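Extracellular ligand-binding receptor (Desulfohalobium retbaense DSM 5692, PDB 5ERE) probably senses small extracellular metabolites, holding 2-oxo-4-methylpentanoic acid (ketoleucine) in a domain of the leucine-binding protein family and cytosine in a separate Cache-type sensor domain. Local coordinates at residues 186-192 against 211-217; 203-207 against 225-229; 32-36 against 266-271; 89-93 against 258-262. The contacts are given in a common frame with arbitrary orientation. Residues are numbered along the deposited sequence.

Interaction 1 (186-192 against 211-217)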
loop_
_atom_site.group_PDB
_atom_site.type_symbol
_atom_site.label_atom_id
_atom_site.label_comp_id
_atom_site.label_asym_id
_atom_site.label_seq_id
_atom_site.Cartn_x
_atom_site.Cartn_y
_atom_site.Cartn_z
ATOM N N SER A 186 -2.768 -19.250 0.339
ATOM C CA SER A 186 -3.815 -20.229 0.517
ATOM C C SER A 186 -5.181 -19.554 0.642
ATOM O O SER A 186 -5.321 -18.450 1.181
ATOM C CB SER A 186 -3.585 -21.068 1.792
ATOM O OG SER A 186 -2.259 -21.512 1.930
ATOM N N ALA A 187 -6.198 -20.261 0.188
ATOM C CA ALA A 187 -7.560 -19.926 0.549
ATOM C C ALA A 187 -7.954 -20.801 1.751
ATOM O O ALA A 187 -7.174 -20.930 2.704
ATOM C CB ALA A 187 -8.502 -20.113 -0.663
ATOM N N GLY A 188 -9.138 -21.400 1.732
ATOM C CA GLY A 188 -9.662 -22.064 2.928
ATOM C C GLY A 188 -8.827 -23.259 3.416
ATOM O O GLY A 188 -8.912 -23.617 4.589
ATOM N N GLU A 189 -8.042 -23.864 2.521
ATOM C CA GLU A 189 -7.251 -25.058 2.833
ATOM C C GLU A 189 -6.185 -24.729 3.896
ATOM O O GLU A 189 -5.553 -25.624 4.467
ATOM C CB GLU A 189 -6.577 -25.656 1.562
ATOM C CG GLU A 189 -5.434 -24.826 0.948
ATOM C CD GLU A 189 -5.934 -23.746 -0.028
ATOM O OE1 GLU A 189 -7.136 -23.510 -0.038
ATOM O OE2 GLU A 189 -5.112 -23.185 -0.791
ATOM N N ALA A 190 -5.984 -23.442 4.141
ATOM C CA ALA A 190 -5.094 -22.983 5.186
ATOM C C ALA A 190 -5.461 -23.504 6.564
ATOM O O ALA A 190 -4.599 -23.567 7.404
ATOM C CB ALA A 190 -5.044 -21.467 5.219
ATOM N N ALA A 191 -6.717 -23.851 6.815
ATOM C CA ALA A 191 -7.084 -24.395 8.127
ATOM C C ALA A 191 -6.441 -25.780 8.367
ATOM O O ALA A 191 -6.106 -26.132 9.492
ATOM C CB ALA A 191 -8.584 -24.490 8.269
ATOM N N THR A 192 -6.271 -26.547 7.300
ATOM C CA THR A 192 -5.593 -27.835 7.368
ATOM C C THR A 192 -4.077 -27.664 7.441
ATOM O O THR A 192 -3.386 -28.336 8.237
ATOM C CB THR A 192 -5.961 -28.704 6.158
ATOM O OG1 THR A 192 -7.346 -29.045 6.253
ATOM C CG2 THR A 192 -5.121 -30.005 6.095
ATOM N N PRO A 211 -7.438 -14.228 -0.070
ATOM C CA PRO A 211 -8.214 -15.474 -0.164
ATOM C C PRO A 211 -8.415 -16.250 1.139
ATOM O O PRO A 211 -9.309 -17.098 1.205
ATOM C CB PRO A 211 -7.372 -16.324 -1.124
ATOM C CG PRO A 211 -6.607 -15.332 -1.903
ATOM C CD PRO A 211 -6.235 -14.303 -0.912
ATOM N N ILE A 212 -7.607 -15.980 2.155
ATOM C CA ILE A 212 -7.602 -16.837 3.349
ATOM C C ILE A 212 -8.806 -16.593 4.287
ATOM O O ILE A 212 -9.087 -17.401 5.173
ATOM C CB ILE A 212 -6.263 -16.657 4.111
ATOM C CG1 ILE A 212 -5.916 -17.906 4.943
ATOM C CG2 ILE A 212 -6.302 -15.446 4.996
ATOM C CD1 ILE A 212 -4.463 -17.917 5.388
ATOM N N GLN A 213 -9.567 -15.525 4.066
ATOM C CA GLN A 213 -10.680 -15.216 4.985
ATOM C C GLN A 213 -11.919 -16.047 4.645
ATOM O O GLN A 213 -12.876 -15.546 4.075
ATOM C CB GLN A 213 -11.050 -13.719 4.968
ATOM C CG GLN A 213 -12.080 -13.374 6.069
ATOM C CD GLN A 213 -12.481 -11.911 6.098
ATOM O OE1 GLN A 213 -11.719 -11.059 6.555
ATOM N NE2 GLN A 213 -13.677 -11.605 5.595
ATOM N N ARG A 214 -11.879 -17.324 5.008
ATOM C CA ARG A 214 -12.964 -18.262 4.741
ATOM C C ARG A 214 -13.418 -18.886 6.068
ATOM O O ARG A 214 -12.629 -18.974 7.021
ATOM C CB ARG A 214 -12.519 -19.346 3.749
ATOM C CG ARG A 214 -11.735 -18.872 2.528
ATOM C CD ARG A 214 -12.600 -17.971 1.605
ATOM N NE ARG A 214 -13.887 -18.582 1.277
ATOM C CZ ARG A 214 -14.897 -17.943 0.683
ATOM N NH1 ARG A 214 -14.777 -16.662 0.342
ATOM N NH2 ARG A 214 -16.028 -18.589 0.426
ATOM N N ALA A 215 -14.669 -19.332 6.126
ATOM C CA ALA A 215 -15.261 -19.800 7.369
ATOM C C ALA A 215 -14.476 -20.984 7.948
ATOM O O ALA A 215 -14.316 -21.110 9.149
ATOM C CB ALA A 215 -16.706 -20.184 7.136
ATOM N N GLU A 216 -13.976 -21.835 7.068
ATOM C CA GLU A 216 -13.165 -22.987 7.454
ATOM C C GLU A 216 -11.988 -22.553 8.340
ATOM O O GLU A 216 -11.674 -23.169 9.366
ATOM C CB GLU A 216 -12.698 -23.673 6.168
ATOM C CG GLU A 216 -11.731 -24.813 6.288
ATOM C CD GLU A 216 -11.430 -25.432 4.922
ATOM O OE1 GLU A 216 -11.915 -24.884 3.898
ATOM O OE2 GLU A 216 -10.717 -26.462 4.869
ATOM N N VAL A 217 -11.382 -21.433 7.964
ATOM C CA VAL A 217 -10.209 -20.928 8.638
ATOM C C VAL A 217 -10.586 -20.451 10.042
ATOM O O VAL A 217 -9.859 -20.705 11.001
ATOM C CB VAL A 217 -9.533 -19.809 7.790
ATOM C CG1 VAL A 217 -8.536 -19.012 8.592
ATOM C CG2 VAL A 217 -8.845 -20.444 6.607
#
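Two loops, each leading into a helix, run side by side here. Residues 186-192 make a type I beta turn from Ala187 to Ala190, closed by the bond from Ala190 N to Ala187 O, and continue into helix 190-199; residues 211-217 pass from a short 3-10 segment through an inverse gamma turn centred on Gln213 to Arg214, the N-cap of helix 215-219. The backbones come closest where Ala187 CA lies 4.2 Å from Ile212 CA, and Ala187 CA makes a C-H...O contact of 3.4 Å with Pro211 O. Small residues permit this approach. Gly188 N sits 3.7 Å from Arg214 CG, and a beta carbon on Gly188 would collide with the carboxylate of Glu216. Ala190 CB touches Ile212 CD1 at 3.6 Å, Ala191 CB packs on Glu216 CG at 3.7 Å, and Val217 CG2 lies 4.2 Å from Ala190 CB. Ser186 and Glu189 are hydrogen-bonded to the hydroxyl of Tyr160, while Arg214 reaches the other lobe of the periplasmic-binding fold. Pro211 also lines the ketoleucine pocket. No hydrogen bond joins the segments: the fit is mostly apolar, with one unfavourable acceptor pair, Glu216 OE1 3.3 Å from Gly188 O, and the charge of Arg214 is balanced outside by salt bridges to Asp16 and Glu20 of helix 15-32.

Interaction 2 (203-207 against 225-229)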
loop_
_atom_site.group_PDB
_atom_site.type_symbol
_atom_site.label_atom_id
_atom_site.label_comp_id
_atom_site.label_asym_id
_atom_site.label_seq_id
_atom_site.Cartn_x
_atom_site.Cartn_y
_atom_site.Cartn_z
ATOM N N LYS A 203 5.894 -23.334 15.361
ATOM C CA LYS A 203 5.312 -22.372 16.278
ATOM C C LYS A 203 5.270 -20.962 15.659
ATOM O O LYS A 203 4.785 -20.018 16.289
ATOM C CB LYS A 203 6.114 -22.352 17.593
ATOM N N ALA A 204 5.790 -20.843 14.437
ATOM C CA ALA A 204 5.895 -19.570 13.716
ATOM C C ALA A 204 4.566 -18.781 13.610
ATOM O O ALA A 204 3.484 -19.356 13.622
ATOM C CB ALA A 204 6.461 -19.830 12.302
ATOM N N GLN A 205 4.670 -17.456 13.548
ATOM C CA GLN A 205 3.501 -16.602 13.269
ATOM C C GLN A 205 2.958 -16.941 11.887
ATOM O O GLN A 205 3.710 -16.916 10.912
ATOM C CB GLN A 205 3.870 -15.112 13.335
ATOM C CG GLN A 205 2.794 -14.163 12.794
ATOM C CD GLN A 205 1.611 -14.015 13.731
ATOM O OE1 GLN A 205 1.790 -13.750 14.924
ATOM N NE2 GLN A 205 0.393 -14.180 13.201
ATOM N N LEU A 206 1.676 -17.291 11.812
ATOM C CA LEU A 206 1.023 -17.536 10.530
ATOM C C LEU A 206 0.583 -16.214 9.887
ATOM O O LEU A 206 0.125 -15.307 10.577
ATOM C CB LEU A 206 -0.168 -18.468 10.715
ATOM C CG LEU A 206 0.162 -19.822 11.338
ATOM C CD1 LEU A 206 -1.095 -20.653 11.367
ATOM C CD2 LEU A 206 1.280 -20.532 10.578
ATOM N N VAL A 207 0.740 -16.126 8.567
ATOM C CA VAL A 207 0.476 -14.912 7.801
ATOM C C VAL A 207 -0.182 -15.324 6.490
ATOM O O VAL A 207 0.235 -16.290 5.859
ATOM C CB VAL A 207 1.765 -14.119 7.513
ATOM C CG1 VAL A 207 1.475 -12.845 6.723
ATOM C CG2 VAL A 207 2.525 -13.809 8.815
ATOM N N ASN A 225 -5.728 -19.197 15.280
ATOM C CA ASN A 225 -5.879 -17.988 16.099
ATOM C C ASN A 225 -4.594 -17.152 16.115
ATOM O O ASN A 225 -3.514 -17.683 16.356
ATOM C CB ASN A 225 -6.299 -18.376 17.525
ATOM C CG ASN A 225 -6.471 -17.181 18.451
ATOM O OD1 ASN A 225 -7.474 -16.469 18.391
ATOM N ND2 ASN A 225 -5.515 -16.991 19.351
ATOM N N GLY A 226 -4.721 -15.856 15.820
ATOM C CA GLY A 226 -3.592 -14.930 15.786
ATOM C C GLY A 226 -3.006 -14.682 14.400
ATOM O O GLY A 226 -2.193 -13.790 14.215
ATOM N N LEU A 227 -3.400 -15.508 13.439
ATOM C CA LEU A 227 -2.949 -15.390 12.062
ATOM C C LEU A 227 -3.253 -13.995 11.507
ATOM O O LEU A 227 -4.364 -13.528 11.641
ATOM C CB LEU A 227 -3.631 -16.453 11.202
ATOM C CG LEU A 227 -3.166 -16.547 9.746
ATOM C CD1 LEU A 227 -3.440 -17.943 9.263
ATOM C CD2 LEU A 227 -3.843 -15.541 8.818
ATOM N N VAL A 228 -2.261 -13.337 10.915
ATOM C CA VAL A 228 -2.431 -11.971 10.400
ATOM C C VAL A 228 -2.498 -12.037 8.883
ATOM O O VAL A 228 -1.754 -12.775 8.284
ATOM C CB VAL A 228 -1.275 -11.047 10.866
ATOM C CG1 VAL A 228 -1.379 -9.637 10.258
ATOM C CG2 VAL A 228 -1.262 -10.944 12.396
ATOM N N TYR A 229 -3.394 -11.292 8.246
ATOM C CA TYR A 229 -3.425 -11.302 6.779
ATOM C C TYR A 229 -3.873 -9.966 6.192
ATOM O O TYR A 229 -4.511 -9.150 6.867
ATOM C CB TYR A 229 -4.341 -12.421 6.270
ATOM C CG TYR A 229 -5.751 -12.282 6.750
ATOM C CD1 TYR A 229 -6.092 -12.651 8.038
ATOM C CD2 TYR A 229 -6.767 -11.759 5.913
ATOM C CE1 TYR A 229 -7.378 -12.515 8.505
ATOM C CE2 TYR A 229 -8.042 -11.633 6.367
ATOM C CZ TYR A 229 -8.356 -12.008 7.668
ATOM O OH TYR A 229 -9.637 -11.879 8.139
#
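At the start of this parallel strand pair a glutamine side chain supplements the backbone bonding. Val207 and Val228 form a parallel bridge with their CA atoms 4.9 Å apart and their side chains on the same face of the sheet. The backbone bond runs from Val228 N to Leu206 O at 3.1 Å. Leu206 O accepts a second bond, 2.9 Å long, from Gln205 NE2, and that same amide nitrogen donates to Gly226 O at 2.8 Å. The side chain of Gln205 thus spans the gap just ahead of the bridge and satisfies a carbonyl on the partner segment. On the other edge of strand 205-208 the backbones of Gln205 and Val207 are bonded to Leu182, Gln205 also to Glu180 and Val207 also to Leu184; Gly226 is bonded to Val313. Two C-H...O contacts add to this, from Leu227 CA to Leu206 O at 3.4 Å and from Val207 CA to Val228 O at 3.1 Å. Leu206 CB meets Leu227 CD1 at 3.6 Å on the face opposite the valines. On that face Leu206 rests on helix 190-199; on the valine face Val207 and Val228 meet Tyr122 of helix 112-123. Strand 205-208 lies between 181-185 and 228-232, which in turn pairs with the antiparallel 304-314.

Interaction 3 (32-36 against 266-271)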
loop_
_atom_site.group_PDB
_atom_site.type_symbol
_atom_site.label_atom_id
_atom_site.label_comp_id
_atom_site.label_asym_id
_atom_site.label_seq_id
_atom_site.Cartn_x
_atom_site.Cartn_y
_atom_site.Cartn_z
ATOM N N SER A 32 -31.543 -6.629 -10.046
ATOM C CA SER A 32 -31.238 -5.610 -11.054
ATOM C C SER A 32 -32.258 -5.584 -12.191
ATOM O O SER A 32 -32.287 -4.639 -12.980
ATOM C CB SER A 32 -29.839 -5.835 -11.638
ATOM O OG SER A 32 -28.873 -5.046 -10.968
ATOM N N GLY A 33 -33.080 -6.627 -12.267
ATOM C CA GLY A 33 -34.073 -6.750 -13.317
ATOM C C GLY A 33 -33.546 -7.561 -14.483
ATOM O O GLY A 33 -34.208 -7.675 -15.518
ATOM N N SER A 34 -32.344 -8.113 -14.318
ATOM C CA SER A 34 -31.764 -9.026 -15.301
ATOM C C SER A 34 -31.480 -8.348 -16.647
ATOM O O SER A 34 -32.069 -8.728 -17.664
ATOM C CB SER A 34 -32.697 -10.224 -15.514
ATOM O OG SER A 34 -33.213 -10.691 -14.278
ATOM N N ALA A 35 -30.588 -7.352 -16.656
ATOM C CA ALA A 35 -30.158 -6.733 -17.920
ATOM C C ALA A 35 -29.441 -7.737 -18.847
ATOM O O ALA A 35 -29.264 -7.477 -20.032
ATOM C CB ALA A 35 -29.247 -5.527 -17.656
ATOM N N PHE A 36 -29.026 -8.882 -18.315
ATOM C CA PHE A 36 -28.419 -9.919 -19.144
ATOM C C PHE A 36 -28.696 -11.303 -18.553
ATOM O O PHE A 36 -29.083 -11.414 -17.391
ATOM C CB PHE A 36 -26.915 -9.670 -19.293
ATOM C CG PHE A 36 -26.154 -9.627 -17.987
ATOM C CD1 PHE A 36 -25.976 -8.440 -17.290
ATOM C CD2 PHE A 36 -25.622 -10.762 -17.466
ATOM C CE1 PHE A 36 -25.271 -8.406 -16.080
ATOM C CE2 PHE A 36 -24.898 -10.735 -16.249
ATOM C CZ PHE A 36 -24.718 -9.556 -15.570
ATOM N N LEU A 266 -21.816 -4.206 -14.598
ATOM C CA LEU A 266 -21.964 -4.740 -15.938
ATOM C C LEU A 266 -23.407 -4.644 -16.428
ATOM O O LEU A 266 -23.644 -4.417 -17.605
ATOM C CB LEU A 266 -21.497 -6.194 -16.005
ATOM C CG LEU A 266 -21.364 -6.827 -17.394
ATOM C CD1 LEU A 266 -20.365 -6.067 -18.243
ATOM C CD2 LEU A 266 -20.899 -8.290 -17.262
ATOM N N SER A 267 -24.354 -4.878 -15.530
ATOM C CA SER A 267 -25.766 -4.684 -15.814
ATOM C C SER A 267 -26.021 -3.274 -16.315
ATOM O O SER A 267 -26.738 -3.083 -17.298
ATOM C CB SER A 267 -26.631 -4.910 -14.580
ATOM O OG SER A 267 -26.878 -6.272 -14.375
ATOM N N ARG A 268 -25.445 -2.293 -15.618
ATOM C CA ARG A 268 -25.672 -0.890 -15.956
ATOM C C ARG A 268 -25.025 -0.642 -17.318
ATOM O O ARG A 268 -25.639 -0.005 -18.163
ATOM C CB ARG A 268 -25.109 0.067 -14.878
ATOM C CG ARG A 268 -25.921 0.181 -13.554
ATOM C CD ARG A 268 -25.046 0.431 -12.266
ATOM N NE ARG A 268 -24.085 1.525 -12.438
ATOM C CZ ARG A 268 -23.023 1.763 -11.662
ATOM N NH1 ARG A 268 -22.753 1.003 -10.609
ATOM N NH2 ARG A 268 -22.239 2.803 -11.954
ATOM N N ALA A 269 -23.818 -1.186 -17.556
ATOM C CA ALA A 269 -23.167 -1.033 -18.871
ATOM C C ALA A 269 -24.005 -1.615 -20.011
ATOM O O ALA A 269 -24.102 -1.017 -21.065
ATOM C CB ALA A 269 -21.749 -1.688 -18.881
ATOM N N LEU A 270 -24.612 -2.780 -19.820
ATOM C CA LEU A 270 -25.308 -3.407 -20.937
ATOM C C LEU A 270 -26.659 -2.700 -21.206
ATOM O O LEU A 270 -27.084 -2.620 -22.359
ATOM C CB LEU A 270 -25.464 -4.912 -20.686
ATOM C CG LEU A 270 -24.122 -5.693 -20.665
ATOM C CD1 LEU A 270 -24.278 -7.163 -20.256
ATOM C CD2 LEU A 270 -23.494 -5.633 -22.025
ATOM N N GLU A 271 -27.274 -2.115 -20.172
ATOM C CA GLU A 271 -28.450 -1.239 -20.338
ATOM C C GLU A 271 -28.191 0.007 -21.193
ATOM O O GLU A 271 -28.985 0.356 -22.066
ATOM C CB GLU A 271 -28.954 -0.762 -18.982
ATOM C CG GLU A 271 -29.860 -1.731 -18.267
ATOM C CD GLU A 271 -30.460 -1.112 -17.010
ATOM O OE1 GLU A 271 -29.745 -0.336 -16.327
ATOM O OE2 GLU A 271 -31.649 -1.387 -16.720
#
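This is a loop-on-helix contact, partly buried, between the turn that joins helix 15-32 to strand 37-42 and the last turns of helix 254-271. It brings together parts of one lobe that are 230 residues apart in sequence, and it relies on van der Waals fit, with no hydrogen bond between the segments. Gly33, with a positive phi of 94°, is where the backbone leaves helical angles and the chain reverses, after which Ala35 and Phe36 both direct their CA-to-CB bonds at the partner helix. Ala35 CB lies 3.5 Å from Ser267 O and 3.9 Å from Glu271 CG, and the CA atoms of Ala35 and Ser267 are 5.3 Å apart. Phe36 gives up the most surface. Its CD1 meets Leu270 CD1 at 3.6 Å, its CZ is 4.4 Å from Leu266 CD2, and its CE1 approaches Ser267 OG at 3.2 Å. That hydroxyl is hydrogen-bonded to Cys263 O one turn earlier in its own helix, so a polar group is satisfied within the helix even as the aromatic ring lies against it. Beneath the contact, Val4 of strand 3-8 touches Phe36, Leu266 and Leu270 alike. Leu266 also reaches Tyr284 of helix 277-284, and on another side of helix 254-271 Ala269 packs on Leu280 and Trp283, so the helix lies between that neighbour and the loop.

Interaction 4 (89-93 against 258-262). With COI (2-oxo-4-methylpentanoic acid), chain B.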
loop_
_atom_site.group_PDB
_atom_site.type_symbol
_atom_site.label_atom_id
_atom_site.label_comp_id
_atom_site.label_asym_id
_atom_site.label_seq_id
_atom_site.Cartn_x
_atom_site.Cartn_y
_atom_site.Cartn_z
ATOM N N HIS A 89 -13.871 -9.328 -21.670
ATOM C CA HIS A 89 -13.380 -10.235 -20.642
ATOM C C HIS A 89 -13.252 -9.517 -19.320
ATOM O O HIS A 89 -12.672 -8.437 -19.242
ATOM C CB HIS A 89 -12.025 -10.845 -21.058
ATOM C CG HIS A 89 -11.480 -11.820 -20.056
ATOM N ND1 HIS A 89 -10.141 -11.857 -19.713
ATOM C CD2 HIS A 89 -12.085 -12.784 -19.318
ATOM C CE1 HIS A 89 -9.950 -12.792 -18.793
ATOM N NE2 HIS A 89 -11.108 -13.376 -18.545
ATOM N N VAL A 90 -13.803 -10.126 -18.276
ATOM C CA VAL A 90 -13.651 -9.618 -16.927
ATOM C C VAL A 90 -12.976 -10.702 -16.056
ATOM O O VAL A 90 -13.350 -11.857 -16.107
ATOM C CB VAL A 90 -14.987 -9.222 -16.279
ATOM C CG1 VAL A 90 -14.732 -8.663 -14.909
ATOM C CG2 VAL A 90 -15.700 -8.177 -17.163
ATOM N N ALA A 91 -11.965 -10.313 -15.298
ATOM C CA ALA A 91 -11.301 -11.235 -14.354
ATOM C C ALA A 91 -11.693 -10.866 -12.937
ATOM O O ALA A 91 -11.533 -9.712 -12.509
ATOM C CB ALA A 91 -9.830 -11.174 -14.519
ATOM N N ILE A 92 -12.201 -11.859 -12.219
ATOM C CA ILE A 92 -12.511 -11.721 -10.807
ATOM C C ILE A 92 -11.674 -12.790 -10.058
ATOM O O ILE A 92 -11.169 -13.743 -10.680
ATOM C CB ILE A 92 -14.011 -11.880 -10.567
ATOM C CG1 ILE A 92 -14.516 -13.252 -11.025
ATOM C CG2 ILE A 92 -14.787 -10.755 -11.352
ATOM C CD1 ILE A 92 -15.919 -13.603 -10.487
ATOM N N GLY A 93 -11.518 -12.628 -8.749
ATOM C CA GLY A 93 -10.656 -13.535 -7.976
ATOM C C GLY A 93 -9.340 -13.804 -8.703
ATOM O O GLY A 93 -8.907 -14.959 -8.878
ATOM N N GLU A 258 -17.133 -9.066 -4.456
ATOM C CA GLU A 258 -16.574 -8.704 -5.737
ATOM C C GLU A 258 -17.486 -9.063 -6.907
ATOM O O GLU A 258 -17.600 -8.313 -7.880
ATOM C CB GLU A 258 -15.209 -9.410 -5.949
ATOM C CG GLU A 258 -14.549 -9.062 -7.276
ATOM C CD GLU A 258 -13.254 -9.878 -7.539
ATOM O OE1 GLU A 258 -13.292 -11.133 -7.394
ATOM O OE2 GLU A 258 -12.229 -9.248 -7.900
ATOM N N ALA A 259 -18.047 -10.258 -6.850
ATOM C CA ALA A 259 -18.859 -10.752 -7.926
ATOM C C ALA A 259 -20.180 -9.946 -7.975
ATOM O O ALA A 259 -20.669 -9.651 -9.057
ATOM C CB ALA A 259 -19.126 -12.212 -7.772
ATOM N N TYR A 260 -20.701 -9.544 -6.817
ATOM C CA TYR A 260 -21.870 -8.699 -6.767
ATOM C C TYR A 260 -21.604 -7.341 -7.447
ATOM O O TYR A 260 -22.449 -6.852 -8.209
ATOM C CB TYR A 260 -22.340 -8.473 -5.302
ATOM C CG TYR A 260 -23.508 -7.536 -5.190
ATOM C CD1 TYR A 260 -24.807 -8.009 -5.322
ATOM C CD2 TYR A 260 -23.321 -6.169 -4.960
ATOM C CE1 TYR A 260 -25.916 -7.137 -5.234
ATOM C CE2 TYR A 260 -24.419 -5.293 -4.871
ATOM C CZ TYR A 260 -25.702 -5.788 -5.003
ATOM O OH TYR A 260 -26.788 -4.939 -4.896
ATOM N N ASP A 261 -20.463 -6.705 -7.172
ATOM C CA ASP A 261 -20.172 -5.426 -7.837
ATOM C C ASP A 261 -19.936 -5.571 -9.340
ATOM O O ASP A 261 -20.277 -4.659 -10.126
ATOM C CB ASP A 261 -18.972 -4.714 -7.228
ATOM C CG ASP A 261 -19.292 -4.021 -5.921
ATOM O OD1 ASP A 261 -20.453 -4.109 -5.461
ATOM O OD2 ASP A 261 -18.369 -3.389 -5.353
ATOM N N LEU A 262 -19.381 -6.690 -9.759
ATOM C CA LEU A 262 -19.284 -6.952 -11.181
ATOM C C LEU A 262 -20.658 -6.988 -11.831
ATOM O O LEU A 262 -20.848 -6.394 -12.888
ATOM C CB LEU A 262 -18.592 -8.270 -11.455
ATOM C CG LEU A 262 -18.807 -8.740 -12.903
ATOM C CD1 LEU A 262 -18.176 -7.740 -13.829
ATOM C CD2 LEU A 262 -18.175 -10.059 -13.078
HETATM C C1 COI B . -6.583 -15.463 -7.217
HETATM O O1 COI B . -6.133 -16.119 -8.193
HETATM O O2 COI B . -6.233 -14.279 -6.986
HETATM C C2 COI B . -7.612 -16.107 -6.350
HETATM O O3 COI B . -8.046 -15.521 -5.377
HETATM C C3 COI B . -8.075 -17.475 -6.790
HETATM C C4 COI B . -8.955 -18.077 -5.754
HETATM C C5 COI B . -9.840 -19.091 -6.449
HETATM C C6 COI B . -8.008 -18.695 -4.735
#
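In the Rossmann-like lobes of periplasmic binding proteins, helices cover a parallel sheet, and strand 88-92 with helix 254-271 gives an example. The short segments run nearly antiparallel, at 158°, with their axes 9.8 Å apart, a spacing suited to side chains packed between sheet and helix. Ile92, Leu262 and Glu258 bury the most surface. Ile92 extends from the sheet to the helix, its CG2 lying 3.9 Å from Leu262 CD2 and its CD1 4.4 Å from Ala259 CB. Leu262, one turn after Glu258, also receives Val90, whose CG1 is 3.7 Å from Leu262 CD1; the alternation of the strand explains why Val90 and Ile92 both face the helix while Ala91 points away. Val68 of the adjacent strand 64-70 touches all three aliphatic side chains and extends the hydrophobic layer. Glu258 supplies the polar component. Its OE2 is bonded to Thr109 OG1, and its OE1 reaches the end of the strand, passing 3.3 Å from Ile92 CB. There the chain leaves the sheet at Gly93, a residue with positive phi that lines the ketoleucine pocket: Gly93 O lies 2.9 Å from COI C1, while Ser72, Ala95 and Arg210 hydrogen-bond the ligand. The amide of this same pocket residue, Gly93 N, donates a hydrogen bond of 2.7 Å to Glu258 OE1.

All four contacts belong to the periplasmic-binding portion of the chain, two in each lobe. Interactions 3 and 4 share helix 254-271, with centres 14 Å apart, and bring this late helix back to the lobe built by the earliest strands; interaction 4 falls within the sequence span of interaction 3. Both enclose, in sequence, interactions 1 and 2, which lie in the other lobe. These two alternate along the chain, their centres are 12 Å apart, and they touch through Gln213 with Tyr229 and Ile212 with Leu227. Interactions 1 and 4, with centres 20 Å apart, face each other across the cleft, contributing Pro211 and Gly93 to the ketoleucine pocket, so ligand is held between the two lobes.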